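Local atomic coordinates of trilobed Protease (Pyrococcus furiosus, PDB entry 2GOP), a protein that probably hydrolyses peptides, its seven-bladed beta-propeller domain being likely to screen or guide substrates on their way to the proteolytic site. Residues A[15-20]-A[27-32]; A[61-66]-A[74-79]; A[117-122]-A[154-159]; A[267-272]-A[305-310]; A[313-318]-A[327-332]. All blocks are in the same frame, centred on the assembly; numbering follows the deposited sequence. Where two conformers were deposited one is given.

Interaction 1 (A[15-20]-A[27-32]); sequences AYLSDP and VAYVLT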
# COMPACT_ATOMS: atom_id res chain seq x y z
N ALA A 15 14.58 8.45 -22.42
CA ALA A 15 15.13 8.92 -21.16
C ALA A 15 13.99 8.92 -20.16
O ALA A 15 12.93 9.46 -20.44
CB ALA A 15 15.71 10.31 -21.32
N TYR A 16 14.22 8.31 -19.00
CA TYR A 16 13.19 8.20 -17.97
C TYR A 16 13.58 9.03 -16.75
O TYR A 16 14.56 8.71 -16.07
CB TYR A 16 12.98 6.74 -17.60
CG TYR A 16 12.47 5.89 -18.74
CD1 TYR A 16 11.12 5.89 -19.08
CD2 TYR A 16 13.34 5.12 -19.50
CE1 TYR A 16 10.64 5.12 -20.15
CE2 TYR A 16 12.88 4.36 -20.57
CZ TYR A 16 11.53 4.36 -20.89
OH TYR A 16 11.07 3.59 -21.94
N LEU A 17 12.80 10.08 -16.49
CA LEU A 17 13.09 11.03 -15.42
C LEU A 17 12.34 10.68 -14.14
O LEU A 17 11.16 10.33 -14.19
CB LEU A 17 12.71 12.45 -15.85
CG LEU A 17 13.77 13.25 -16.62
CD1 LEU A 17 14.22 12.55 -17.87
CD2 LEU A 17 13.21 14.61 -16.93
N SER A 18 13.00 10.82 -13.00
CA SER A 18 12.34 10.57 -11.72
C SER A 18 12.91 11.45 -10.63
O SER A 18 13.99 12.02 -10.77
CB SER A 18 12.47 9.09 -11.32
OG SER A 18 13.82 8.67 -11.27
N ASP A 19 12.14 11.58 -9.56
CA ASP A 19 12.59 12.20 -8.32
C ASP A 19 13.11 13.64 -8.47
O ASP A 19 14.29 13.93 -8.18
CB ASP A 19 13.66 11.32 -7.67
CG ASP A 19 13.78 11.55 -6.17
OD1 ASP A 19 13.02 12.39 -5.63
OD2 ASP A 19 14.64 10.89 -5.55
N PRO A 20 12.21 14.56 -8.86
CA PRO A 20 12.60 15.97 -9.04
C PRO A 20 12.83 16.65 -7.69
O PRO A 20 12.10 16.41 -6.74
CB PRO A 20 11.38 16.59 -9.72
CG PRO A 20 10.24 15.75 -9.27
CD PRO A 20 10.78 14.35 -9.13
N VAL A 27 18.01 22.79 -9.53
CA VAL A 27 17.11 21.66 -9.61
C VAL A 27 17.97 20.43 -9.85
O VAL A 27 19.06 20.53 -10.42
CB VAL A 27 16.06 21.83 -10.74
CG1 VAL A 27 15.25 23.10 -10.51
CG2 VAL A 27 16.71 21.85 -12.10
N ALA A 28 17.49 19.28 -9.39
CA ALA A 28 18.12 18.00 -9.71
C ALA A 28 17.06 16.94 -9.92
O ALA A 28 15.91 17.07 -9.48
CB ALA A 28 19.09 17.56 -8.60
N TYR A 29 17.47 15.88 -10.61
CA TYR A 29 16.60 14.76 -10.92
C TYR A 29 17.42 13.57 -11.37
O TYR A 29 18.61 13.70 -11.66
CB TYR A 29 15.59 15.14 -12.02
CG TYR A 29 16.21 15.69 -13.28
CD1 TYR A 29 16.54 17.03 -13.38
CD2 TYR A 29 16.47 14.86 -14.37
CE1 TYR A 29 17.10 17.54 -14.52
CE2 TYR A 29 17.05 15.36 -15.52
CZ TYR A 29 17.36 16.71 -15.59
OH TYR A 29 17.92 17.23 -16.72
N VAL A 30 16.77 12.42 -11.43
CA VAL A 30 17.40 11.21 -11.92
C VAL A 30 17.00 11.01 -13.39
O VAL A 30 15.82 11.05 -13.74
CB VAL A 30 17.01 9.97 -11.07
CG1 VAL A 30 17.68 8.73 -11.61
CG2 VAL A 30 17.39 10.18 -9.61
N LEU A 31 18.02 10.84 -14.23
CA LEU A 31 17.85 10.51 -15.64
C LEU A 31 18.24 9.04 -15.79
O LEU A 31 19.37 8.67 -15.46
CB LEU A 31 18.77 11.39 -16.51
CG LEU A 31 18.82 11.14 -18.02
CD1 LEU A 31 17.44 11.18 -18.64
CD2 LEU A 31 19.73 12.16 -18.71
N THR A 32 17.30 8.21 -16.26
CA THR A 32 17.57 6.78 -16.47
C THR A 32 17.48 6.46 -17.96
O THR A 32 16.55 6.89 -18.65
CB THR A 32 16.59 5.87 -15.67
OG1 THR A 32 16.68 6.16 -14.27
CG2 THR A 32 16.93 4.39 -15.91
O HOH W 1 14.48 7.61 -13.70
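Leu17 and Leu31 face each other as a non-hydrogen-bonded pair on the closely packed face of this antiparallel hairpin. The end of Leu31 touches two residues: its CG is anti to the backbone N (chi1 176°), which carries CD1 to 3.6 Å from Leu17 CD1 and to a tight 3.3 Å from Ala15 CB. On the other flank of Leu17, CG lies 3.9 Å from CD2 of the Tyr29 ring, whose hydroxyl is bonded to Tyr339. An alanine in place of Leu17 would probably open a gap between Tyr29 and Leu31 and leave the ring freer to shift. Strands 16-23 and 26-35 are the two innermost of the first propeller blade, tied here by reciprocal backbone bonds between Tyr16 and Thr32 and between Ser18 and Val30. The opposite face is less closely packed between the two strands and holds a water. It donates to Tyr16 O at 2.6 Å and to Thr32 OG1 at 2.7 Å, and it is also hydrogen-bonded to Ser18 OG, bridging both strands; Thr32 OG1 bonds to Asn43 as well. Ser18 OG rests 3.5 Å from Val30 CB. Tyr16 turns its ring away from the hairpin, against Ile193 of the second subunit.

Interaction 2 (A[61-66]-A[74-79]); sequences ATMPRI and AFMRAN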
# COMPACT_ATOMS: atom_id res chain seq x y z
N ALA A 61 23.70 6.76 -9.74
CA ALA A 61 23.14 7.32 -8.51
C ALA A 61 21.65 7.62 -8.64
O ALA A 61 21.17 7.94 -9.73
CB ALA A 61 23.89 8.60 -8.16
N THR A 62 20.94 7.49 -7.53
CA THR A 62 19.54 7.91 -7.40
C THR A 62 19.37 8.62 -6.03
O THR A 62 20.34 8.81 -5.31
CB THR A 62 18.58 6.68 -7.46
OG1 THR A 62 18.85 5.81 -6.36
CG2 THR A 62 18.75 5.90 -8.78
N MET A 63 18.14 8.98 -5.68
CA MET A 63 17.83 9.69 -4.42
C MET A 63 18.60 11.01 -4.24
O MET A 63 19.20 11.23 -3.19
CB MET A 63 18.08 8.79 -3.20
CG MET A 63 17.24 7.53 -3.14
SD MET A 63 17.18 6.85 -1.46
CE MET A 63 16.07 8.01 -0.66
N PRO A 64 18.57 11.89 -5.26
CA PRO A 64 19.24 13.18 -5.13
C PRO A 64 18.60 14.04 -4.05
O PRO A 64 17.38 14.21 -4.05
CB PRO A 64 19.05 13.82 -6.50
CG PRO A 64 17.81 13.18 -7.04
CD PRO A 64 17.91 11.75 -6.57
N ARG A 65 19.41 14.55 -3.13
CA ARG A 65 18.93 15.44 -2.08
C ARG A 65 19.88 16.62 -2.00
O ARG A 65 21.03 16.47 -1.58
CB ARG A 65 18.86 14.70 -0.73
CG ARG A 65 17.95 13.45 -0.74
CD ARG A 65 16.48 13.78 -0.93
NE ARG A 65 15.63 12.59 -0.80
CZ ARG A 65 15.23 11.80 -1.80
NH1 ARG A 65 15.57 12.02 -3.06
NH2 ARG A 65 14.46 10.75 -1.52
N ILE A 66 19.42 17.78 -2.44
CA ILE A 66 20.25 18.97 -2.43
C ILE A 66 20.15 19.57 -1.04
O ILE A 66 19.05 19.71 -0.53
CB ILE A 66 19.78 20.03 -3.45
CG1 ILE A 66 19.77 19.45 -4.88
CG2 ILE A 66 20.69 21.28 -3.37
CD1 ILE A 66 18.75 20.10 -5.79
N ALA A 74 23.39 14.82 -1.27
CA ALA A 74 23.43 13.44 -0.81
C ALA A 74 22.72 12.58 -1.85
O ALA A 74 21.81 13.04 -2.55
CB ALA A 74 22.75 13.31 0.57
N PHE A 75 23.15 11.33 -1.97
CA PHE A 75 22.52 10.43 -2.92
C PHE A 75 22.76 8.99 -2.54
O PHE A 75 23.56 8.71 -1.66
CB PHE A 75 23.00 10.70 -4.35
CG PHE A 75 24.49 10.53 -4.54
CD1 PHE A 75 25.36 11.59 -4.30
CD2 PHE A 75 25.01 9.33 -5.01
CE1 PHE A 75 26.74 11.45 -4.52
CE2 PHE A 75 26.38 9.18 -5.22
CZ PHE A 75 27.23 10.24 -4.97
N MET A 76 22.09 8.09 -3.26
CA MET A 76 22.20 6.67 -3.00
C MET A 76 22.87 5.96 -4.17
O MET A 76 22.58 6.26 -5.33
CB MET A 76 20.82 6.09 -2.77
CG MET A 76 20.80 4.87 -1.88
SD MET A 76 19.48 3.74 -2.33
CE MET A 76 20.34 2.93 -3.67
N ARG A 77 23.73 5.00 -3.86
CA ARG A 77 24.37 4.17 -4.88
C ARG A 77 24.17 2.69 -4.53
O ARG A 77 24.45 2.25 -3.42
CB ARG A 77 25.85 4.53 -4.98
CG ARG A 77 26.59 3.84 -6.12
CD ARG A 77 27.92 4.54 -6.42
NE ARG A 77 27.75 5.81 -7.13
CZ ARG A 77 28.65 6.80 -7.11
NH1 ARG A 77 29.75 6.70 -6.39
NH2 ARG A 77 28.42 7.91 -7.80
N ALA A 78 23.68 1.93 -5.51
CA ALA A 78 23.45 0.50 -5.35
C ALA A 78 24.74 -0.24 -5.67
O ALA A 78 25.36 0.01 -6.70
CB ALA A 78 22.34 0.04 -6.26
N ASN A 79 25.12 -1.15 -4.78
CA ASN A 79 26.20 -2.09 -5.04
C ASN A 79 25.57 -3.44 -5.38
O ASN A 79 25.20 -4.20 -4.49
CB ASN A 79 27.11 -2.21 -3.82
CG ASN A 79 28.38 -2.98 -4.10
OD1 ASN A 79 28.52 -3.63 -5.14
ND2 ASN A 79 29.32 -2.93 -3.17
O HOH W 2 21.00 3.97 -6.48
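Met76 loses the most surface in this hairpin, lying against Met63 and Thr62 of the facing strand. Its CB is 3.9 Å from Met63 CG, and beyond it the two thioethers come together, Met63 SD standing 4.0 Å from Met76 SD where the side chains slant across one another. Thr62 runs beside Met76, and the two point the same way. A water links this pair, donating to Met76 O and hydrogen-bonded to Thr62 OG1. Reciprocal backbone bonds hold the two residues; the one from Met76 N to Thr62 O is 2.8 Å long and nearly straight at 174°. Ala61, next in buried area, brings its methyl against the Phe75 side chain, CB lying 3.4 Å from Phe75 CD2; the torsion of Phe75, with CG between its backbone N and carbonyl carbon (chi1 60°), swings the ring to that methyl. Ala74 works through its backbone, exchanging bonds of 2.9 Å with Arg65: Arg65 N to Ala74 O and Ala74 N to Arg65 O. Its methyl packs outward on Leu109 and Trp111 of the next blade. Between the two bonded pairs the register slips by one residue, a beta bulge at Met63 and Pro64, with Met63 in the left-handed region. Arg65 folds back so that NH1 donates to Pro64 O, while its NE reaches Leu109 O and NH1 also meets Asp19. The bulged antiparallel pair is the innermost hairpin of a four-stranded propeller blade, within a WD40-like repeat.

Interaction 3 (A[117-122]-A[154-159]); sequences KLLIVG and FWIFDT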
# COMPACT_ATOMS: atom_id res chain seq x y z
N LYS A 117 23.48 18.28 9.04
CA LYS A 117 22.97 16.98 9.47
C LYS A 117 22.07 16.31 8.42
O LYS A 117 21.28 16.98 7.73
CB LYS A 117 22.22 17.09 10.79
CG LYS A 117 23.07 17.65 11.93
CD LYS A 117 22.40 17.48 13.29
CE LYS A 117 21.12 18.30 13.46
NZ LYS A 117 21.33 19.78 13.56
N LEU A 118 22.18 14.99 8.35
CA LEU A 118 21.48 14.19 7.36
C LEU A 118 20.75 13.03 8.07
O LEU A 118 21.37 12.26 8.83
CB LEU A 118 22.52 13.69 6.36
CG LEU A 118 22.11 13.03 5.05
CD1 LEU A 118 21.16 13.91 4.23
CD2 LEU A 118 23.38 12.69 4.26
N LEU A 119 19.44 12.94 7.86
CA LEU A 119 18.62 11.85 8.41
C LEU A 119 18.47 10.75 7.38
O LEU A 119 17.94 10.98 6.29
CB LEU A 119 17.23 12.34 8.82
CG LEU A 119 16.28 11.24 9.36
CD1 LEU A 119 16.83 10.64 10.66
CD2 LEU A 119 14.85 11.77 9.54
N ILE A 120 18.94 9.56 7.73
CA ILE A 120 18.81 8.36 6.91
C ILE A 120 17.93 7.36 7.65
O ILE A 120 18.19 7.02 8.81
CB ILE A 120 20.19 7.70 6.65
CG1 ILE A 120 21.18 8.73 6.07
CG2 ILE A 120 20.05 6.50 5.71
CD1 ILE A 120 22.61 8.39 6.34
N VAL A 121 16.90 6.87 6.96
CA VAL A 121 16.06 5.80 7.50
C VAL A 121 16.11 4.59 6.55
O VAL A 121 16.00 4.72 5.34
CB VAL A 121 14.60 6.28 7.75
CG1 VAL A 121 13.78 5.17 8.38
CG2 VAL A 121 14.60 7.53 8.63
N GLY A 122 16.31 3.41 7.13
CA GLY A 122 16.51 2.22 6.34
C GLY A 122 16.65 0.97 7.17
O GLY A 122 16.24 0.92 8.34
N PHE A 154 17.29 4.32 12.17
CA PHE A 154 17.41 5.76 11.95
C PHE A 154 18.85 6.19 12.25
O PHE A 154 19.35 5.99 13.36
CB PHE A 154 16.44 6.52 12.87
CG PHE A 154 14.96 6.24 12.61
CD1 PHE A 154 14.41 5.00 12.90
CD2 PHE A 154 14.13 7.24 12.12
CE1 PHE A 154 13.05 4.75 12.68
CE2 PHE A 154 12.78 7.00 11.90
CZ PHE A 154 12.24 5.74 12.20
N TRP A 155 19.51 6.79 11.26
CA TRP A 155 20.84 7.36 11.44
C TRP A 155 20.82 8.87 11.26
O TRP A 155 20.24 9.38 10.28
CB TRP A 155 21.83 6.82 10.41
CG TRP A 155 22.11 5.36 10.40
CD1 TRP A 155 23.10 4.72 11.06
CD2 TRP A 155 21.47 4.36 9.57
NE1 TRP A 155 23.09 3.38 10.75
CE2 TRP A 155 22.10 3.14 9.83
CE3 TRP A 155 20.40 4.39 8.67
CZ2 TRP A 155 21.71 1.95 9.22
CZ3 TRP A 155 20.01 3.21 8.06
CH2 TRP A 155 20.66 2.00 8.35
N ILE A 156 21.46 9.60 12.17
CA ILE A 156 21.77 11.00 11.93
C ILE A 156 23.26 11.09 11.64
O ILE A 156 24.08 10.73 12.48
CB ILE A 156 21.40 11.89 13.13
CG1 ILE A 156 19.90 11.78 13.43
CG2 ILE A 156 21.74 13.35 12.84
CD1 ILE A 156 19.43 12.74 14.51
N PHE A 157 23.58 11.51 10.43
CA PHE A 157 24.96 11.69 10.02
C PHE A 157 25.29 13.18 9.99
O PHE A 157 24.49 14.00 9.54
CB PHE A 157 25.20 11.08 8.64
CG PHE A 157 26.64 10.98 8.28
CD1 PHE A 157 27.39 9.87 8.65
CD2 PHE A 157 27.28 12.02 7.61
CE1 PHE A 157 28.73 9.79 8.33
CE2 PHE A 157 28.63 11.94 7.30
CZ PHE A 157 29.35 10.83 7.66
N ASP A 158 26.48 13.51 10.47
CA ASP A 158 26.95 14.88 10.56
C ASP A 158 28.07 15.07 9.55
O ASP A 158 29.10 14.42 9.64
CB ASP A 158 27.47 15.13 11.98
CG ASP A 158 28.07 16.51 12.17
OD1 ASP A 158 27.92 17.38 11.29
OD2 ASP A 158 28.70 16.73 13.23
N THR A 159 27.86 15.97 8.59
CA THR A 159 28.88 16.23 7.56
C THR A 159 30.09 17.01 8.09
O THR A 159 31.16 16.99 7.49
CB THR A 159 28.28 16.98 6.35
OG1 THR A 159 27.82 18.27 6.76
CG2 THR A 159 27.15 16.19 5.74
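Ile120 and Trp155 form the apolar centre on one face of this strand pair. The indole meets Ile120 with its benzo part, CE3 lying 3.7 Å from CG2, and it reaches on to the backbone of Gly122, where CZ3 is 3.8 Å from Gly122 N. Gly122 has no side chain; a CB there would come close to the indole, at about contact distance. Trp155 CG is anti to its carbonyl carbon (chi1 -62°), which lays the ring along the neighbouring strand beside Ile120. On the reverse face Val121 runs alongside Phe154 and covers its ring: CG1 stands 4.1 Å from the ring centroid, almost on the normal, in a CH-pi contact, while CG2 approaches CD2 at 3.5 Å. Phe168 stacks on Phe154 from the next strand. Further along that face Leu119 CD1 touches Ile156 CG1 more loosely, at 4.3 Å. Underneath, straight backbone bonds pair Ile120 with Trp155, and a second reciprocal set pairs Leu118 with Phe157; the bond from Leu118 N to Phe157 O measures 2.8 Å. Polar groups gather at the far end, where Lys117 lies opposite Asp158. The lysine chain leads away to Asp114 and Asp181, and Asp158 instead forms a salt bridge with Arg116, so the two charges facing across the strands are each matched by other residues. Regular, bulge-free pairing of this kind joins the second and third strands in the middle of a four-stranded antiparallel blade, the third of the beta-propeller.

Interaction 4 (A[267-272]-A[305-310]); sequences QAKIKD and MGFDVD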
# COMPACT_ATOMS: atom_id res chain seq x y z
N GLN A 267 1.32 12.99 -3.40
CA GLN A 267 2.39 13.53 -2.58
C GLN A 267 1.98 14.91 -2.07
O GLN A 267 1.22 15.61 -2.72
CB GLN A 267 3.67 13.60 -3.42
CG GLN A 267 4.90 14.11 -2.67
CD GLN A 267 6.08 14.42 -3.60
OE1 GLN A 267 6.02 14.22 -4.81
NE2 GLN A 267 7.16 14.93 -3.01
N ALA A 268 2.50 15.30 -0.90
CA ALA A 268 2.20 16.59 -0.28
C ALA A 268 3.42 17.09 0.48
O ALA A 268 4.14 16.31 1.08
CB ALA A 268 1.00 16.44 0.68
N LYS A 269 3.65 18.40 0.44
CA LYS A 269 4.77 19.03 1.12
C LYS A 269 4.30 20.36 1.71
O LYS A 269 3.36 20.94 1.21
CB LYS A 269 5.93 19.25 0.14
CG LYS A 269 6.58 17.97 -0.32
CD LYS A 269 7.74 18.20 -1.29
CE LYS A 269 8.71 17.02 -1.30
NZ LYS A 269 9.43 16.81 -2.60
N ILE A 270 4.95 20.81 2.77
CA ILE A 270 4.58 22.06 3.42
C ILE A 270 5.80 22.98 3.41
O ILE A 270 6.90 22.56 3.75
CB ILE A 270 4.05 21.86 4.88
CG1 ILE A 270 3.50 23.16 5.46
CG2 ILE A 270 5.13 21.29 5.80
CD1 ILE A 270 2.54 22.96 6.62
N LYS A 271 5.59 24.22 3.00
CA LYS A 271 6.65 25.21 2.97
C LYS A 271 6.09 26.58 3.32
O LYS A 271 5.15 27.05 2.68
CB LYS A 271 7.32 25.26 1.60
CG LYS A 271 8.28 26.43 1.48
CD LYS A 271 9.53 26.11 0.71
CE LYS A 271 10.47 27.30 0.81
NZ LYS A 271 10.78 27.60 2.23
N ASP A 272 6.68 27.21 4.33
CA ASP A 272 6.20 28.52 4.78
C ASP A 272 4.70 28.49 5.05
O ASP A 272 3.98 29.42 4.67
CB ASP A 272 6.54 29.62 3.76
CG ASP A 272 8.05 29.84 3.61
OD1 ASP A 272 8.82 29.45 4.52
OD2 ASP A 272 8.46 30.41 2.57
N MET A 305 4.04 13.59 -11.76
CA MET A 305 4.71 12.43 -11.19
C MET A 305 5.86 12.86 -10.30
O MET A 305 7.03 12.69 -10.63
CB MET A 305 5.21 11.51 -12.31
CG MET A 305 4.06 10.88 -13.10
SD MET A 305 4.64 9.85 -14.46
CE MET A 305 5.50 8.56 -13.58
N GLY A 306 5.51 13.42 -9.15
CA GLY A 306 6.49 13.94 -8.21
C GLY A 306 6.78 15.42 -8.42
O GLY A 306 6.79 15.92 -9.55
N PHE A 307 7.04 16.12 -7.32
CA PHE A 307 7.36 17.52 -7.37
C PHE A 307 8.19 17.89 -6.15
O PHE A 307 8.34 17.09 -5.23
CB PHE A 307 6.08 18.36 -7.37
CG PHE A 307 5.34 18.30 -6.06
CD1 PHE A 307 4.48 17.25 -5.78
CD2 PHE A 307 5.52 19.29 -5.11
CE1 PHE A 307 3.82 17.18 -4.57
CE2 PHE A 307 4.86 19.22 -3.90
CZ PHE A 307 4.01 18.16 -3.64
N ASP A 308 8.70 19.11 -6.15
CA ASP A 308 9.38 19.64 -4.98
C ASP A 308 9.21 21.14 -5.00
O ASP A 308 8.89 21.72 -6.03
CB ASP A 308 10.86 19.27 -5.01
CG ASP A 308 11.53 19.41 -3.67
OD1 ASP A 308 10.84 19.47 -2.63
OD2 ASP A 308 12.78 19.44 -3.67
N VAL A 309 9.44 21.78 -3.86
CA VAL A 309 9.29 23.23 -3.74
C VAL A 309 10.32 23.82 -2.77
O VAL A 309 10.55 23.28 -1.69
CB VAL A 309 7.85 23.62 -3.31
CG1 VAL A 309 7.41 22.81 -2.08
CG2 VAL A 309 7.74 25.11 -3.05
N ASP A 310 10.96 24.91 -3.19
CA ASP A 310 11.77 25.72 -2.28
C ASP A 310 11.50 27.18 -2.64
O ASP A 310 10.46 27.71 -2.24
CB ASP A 310 13.25 25.31 -2.34
CG ASP A 310 14.12 26.05 -1.32
OD1 ASP A 310 13.72 26.18 -0.15
OD2 ASP A 310 15.22 26.51 -1.71
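Strand segments 267-271 and 305-309 run side by side in the same direction, 2° apart, with Gln267 level with Gly306 and Lys269 with Asp308. Their axes are 7.9 Å from each other, too far for sheet pairing, so side chains must span the gap. Lys269 reaches over extended, and its NZ grips two oxygens: Phe307 O at 2.9 Å, in the carbonyl plane on a lone pair, and Asp308 OD1 at 3.0 Å in a salt bridge that comes from above the carboxylate plane. Gln267, with CG anti to the backbone N (chi1 -178°), brings its amide to the backbone of Phe307, where OE1 accepts weakly from Phe307 N and NE2 donates weakly to Phe307 O, both at 3.3 Å. Phe307 sends its ring the other way, into the gap, so that Gln267 O meets its edge in plane. Farther on, Lys271 CE passes 3.1 Å from Asp310 O. These are the innermost strands of the sixth and seventh blades, bordering the central channel of the propeller. Strands 274-281 and 313-318 flank the Phe307 ring through Tyr276 and Tyr315, and strand 16-23 of the first blade lies against the far side, where Asp308 OD2 accepts from Thr22 N.

Interaction 5 (A[313-318]-A[327-332]); sequences VVYLKE and FTWDGE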
# COMPACT_ATOMS: atom_id res chain seq x y z
N VAL A 313 8.78 26.13 -7.65
CA VAL A 313 8.18 24.79 -7.70
C VAL A 313 8.73 24.04 -8.90
O VAL A 313 8.87 24.62 -9.96
CB VAL A 313 6.64 24.82 -7.80
CG1 VAL A 313 6.09 23.38 -7.83
CG2 VAL A 313 6.04 25.61 -6.64
N VAL A 314 9.06 22.76 -8.70
CA VAL A 314 9.56 21.90 -9.77
C VAL A 314 8.75 20.61 -9.78
O VAL A 314 8.38 20.09 -8.73
CB VAL A 314 11.07 21.56 -9.60
CG1 VAL A 314 11.29 20.50 -8.52
CG2 VAL A 314 11.67 21.10 -10.93
N TYR A 315 8.47 20.10 -10.97
CA TYR A 315 7.72 18.86 -11.06
C TYR A 315 8.00 18.14 -12.36
O TYR A 315 8.44 18.75 -13.35
CB TYR A 315 6.21 19.12 -10.90
CG TYR A 315 5.65 20.23 -11.78
CD1 TYR A 315 5.25 19.99 -13.09
CD2 TYR A 315 5.50 21.52 -11.28
CE1 TYR A 315 4.72 21.01 -13.88
CE2 TYR A 315 4.97 22.54 -12.06
CZ TYR A 315 4.59 22.28 -13.36
OH TYR A 315 4.08 23.31 -14.11
N LEU A 316 7.78 16.83 -12.32
CA LEU A 316 7.70 16.01 -13.52
C LEU A 316 6.24 15.95 -14.00
O LEU A 316 5.33 15.66 -13.20
CB LEU A 316 8.23 14.60 -13.26
CG LEU A 316 9.74 14.47 -12.98
CD1 LEU A 316 10.10 13.01 -12.65
CD2 LEU A 316 10.55 14.95 -14.19
N LYS A 317 6.02 16.21 -15.28
CA LYS A 317 4.69 16.14 -15.89
C LYS A 317 4.67 15.21 -17.11
O LYS A 317 5.42 15.41 -18.07
CB LYS A 317 4.24 17.54 -16.33
CG LYS A 317 2.93 17.55 -17.11
CD LYS A 317 2.34 18.94 -17.25
CE LYS A 317 3.21 19.85 -18.08
NZ LYS A 317 2.46 21.06 -18.56
N GLU A 318 3.78 14.22 -17.07
CA GLU A 318 3.59 13.27 -18.15
C GLU A 318 2.22 13.46 -18.80
O GLU A 318 1.26 13.87 -18.14
CB GLU A 318 3.70 11.85 -17.60
CG GLU A 318 3.72 10.77 -18.66
CD GLU A 318 4.49 9.56 -18.22
OE1 GLU A 318 5.73 9.69 -18.07
OE2 GLU A 318 3.88 8.49 -18.04
N PHE A 327 9.59 20.45 -15.36
CA PHE A 327 9.01 21.77 -15.50
C PHE A 327 9.22 22.53 -14.20
O PHE A 327 9.31 21.93 -13.14
CB PHE A 327 7.50 21.67 -15.75
CG PHE A 327 7.13 21.07 -17.08
CD1 PHE A 327 7.13 19.69 -17.26
CD2 PHE A 327 6.75 21.87 -18.15
CE1 PHE A 327 6.78 19.13 -18.48
CE2 PHE A 327 6.39 21.32 -19.38
CZ PHE A 327 6.41 19.95 -19.54
N THR A 328 9.31 23.86 -14.29
CA THR A 328 9.28 24.71 -13.10
C THR A 328 8.03 25.58 -13.11
O THR A 328 7.36 25.73 -14.13
CB THR A 328 10.54 25.61 -12.95
OG1 THR A 328 10.72 26.41 -14.12
CG2 THR A 328 11.80 24.77 -12.70
N TRP A 329 7.72 26.14 -11.95
CA TRP A 329 6.58 27.02 -11.85
C TRP A 329 6.86 28.10 -10.79
O TRP A 329 7.17 27.78 -9.64
CB TRP A 329 5.33 26.20 -11.53
CG TRP A 329 4.07 26.95 -11.67
CD1 TRP A 329 3.31 27.07 -12.80
CD2 TRP A 329 3.42 27.70 -10.65
NE1 TRP A 329 2.21 27.86 -12.54
CE2 TRP A 329 2.26 28.26 -11.22
CE3 TRP A 329 3.71 27.96 -9.31
CZ2 TRP A 329 1.38 29.05 -10.50
CZ3 TRP A 329 2.83 28.76 -8.59
CH2 TRP A 329 1.68 29.29 -9.18
N ASP A 330 6.79 29.36 -11.22
CA ASP A 330 6.99 30.52 -10.34
C ASP A 330 5.81 31.49 -10.42
O ASP A 330 5.97 32.69 -10.20
CB ASP A 330 8.29 31.24 -10.71
CG ASP A 330 8.25 31.88 -12.10
OD1 ASP A 330 7.29 31.65 -12.87
OD2 ASP A 330 9.19 32.62 -12.44
N GLY A 331 4.63 30.96 -10.74
CA GLY A 331 3.49 31.76 -11.18
C GLY A 331 3.22 31.46 -12.65
O GLY A 331 2.10 31.65 -13.14
N GLU A 332 4.26 30.99 -13.33
CA GLU A 332 4.23 30.65 -14.75
C GLU A 332 4.96 29.32 -14.95
O GLU A 332 5.96 29.06 -14.29
CB GLU A 332 4.95 31.74 -15.54
CG GLU A 332 4.98 31.55 -17.06
CD GLU A 332 4.01 32.45 -17.79
OE1 GLU A 332 2.85 32.58 -17.33
OE2 GLU A 332 4.41 33.03 -18.82
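Phe327 buries more surface here than any other residue, caught between Lys317 and Tyr315 of the facing strand. Lys317 bends at chi3 (66°), which lays its end over one face of the phenyl ring: CE stands 3.6 Å from the ring centroid in a CH-pi contact, and NZ is 4.3 Å from the same centroid in a cation-pi interaction. Tyr315 leans in toward the strand, its CE1 3.4 Å from Phe327 CB and its CE2 3.7 Å from Trp329 CB, so that the ring is wedged at the root of both aromatic side chains. Reciprocal backbone bonds fix these positions, Tyr315 with Phe327 and Val313 with Trp329; Phe327 N donates to Tyr315 O at 2.9 Å. Beyond the strand the chain turns back over the Trp329 indole, Gly331 N lying 3.3 Å above its plane, and an Asx turn from Glu332 N to Asp330 OD1 shapes that bend. A serine in place of Phe327 would probably deprive the Lys317 ammonium and CE of their aromatic platform and leave that side chain freer to turn. Glu333, just beyond in the outermost strand of this seventh blade, forms a salt bridge with Lys317 NZ and a hydrogen bond with Tyr315 OH. The ammonium is thus held by a carboxylate as well as a ring face, which would probably stabilise its positive charge at this partly exposed edge.

Overall arrangement
Along the chain the contacts follow one another round the seven-bladed propeller. Interactions 1, 2 and 3 lie within the first three blades, interaction 5 within the seventh, and interaction 4 spans the sixth and seventh. Interactions 3 and 5 are farthest apart, their centres about 29 Å from each other across the chain's centre. Neighbouring blades touch: Asp19 bridges to Arg65 between interactions 1 and 2, and Ala74 packs on Leu118 between 2 and 3. Interactions 4 and 5 share one sheet through the adjacent strands 303-309 and 313-318. The ring closes where Leu17 and Pro20 of interaction 1 pack on Leu316 of interaction 5; each blade keeps its own four strands, as an open velcro requires.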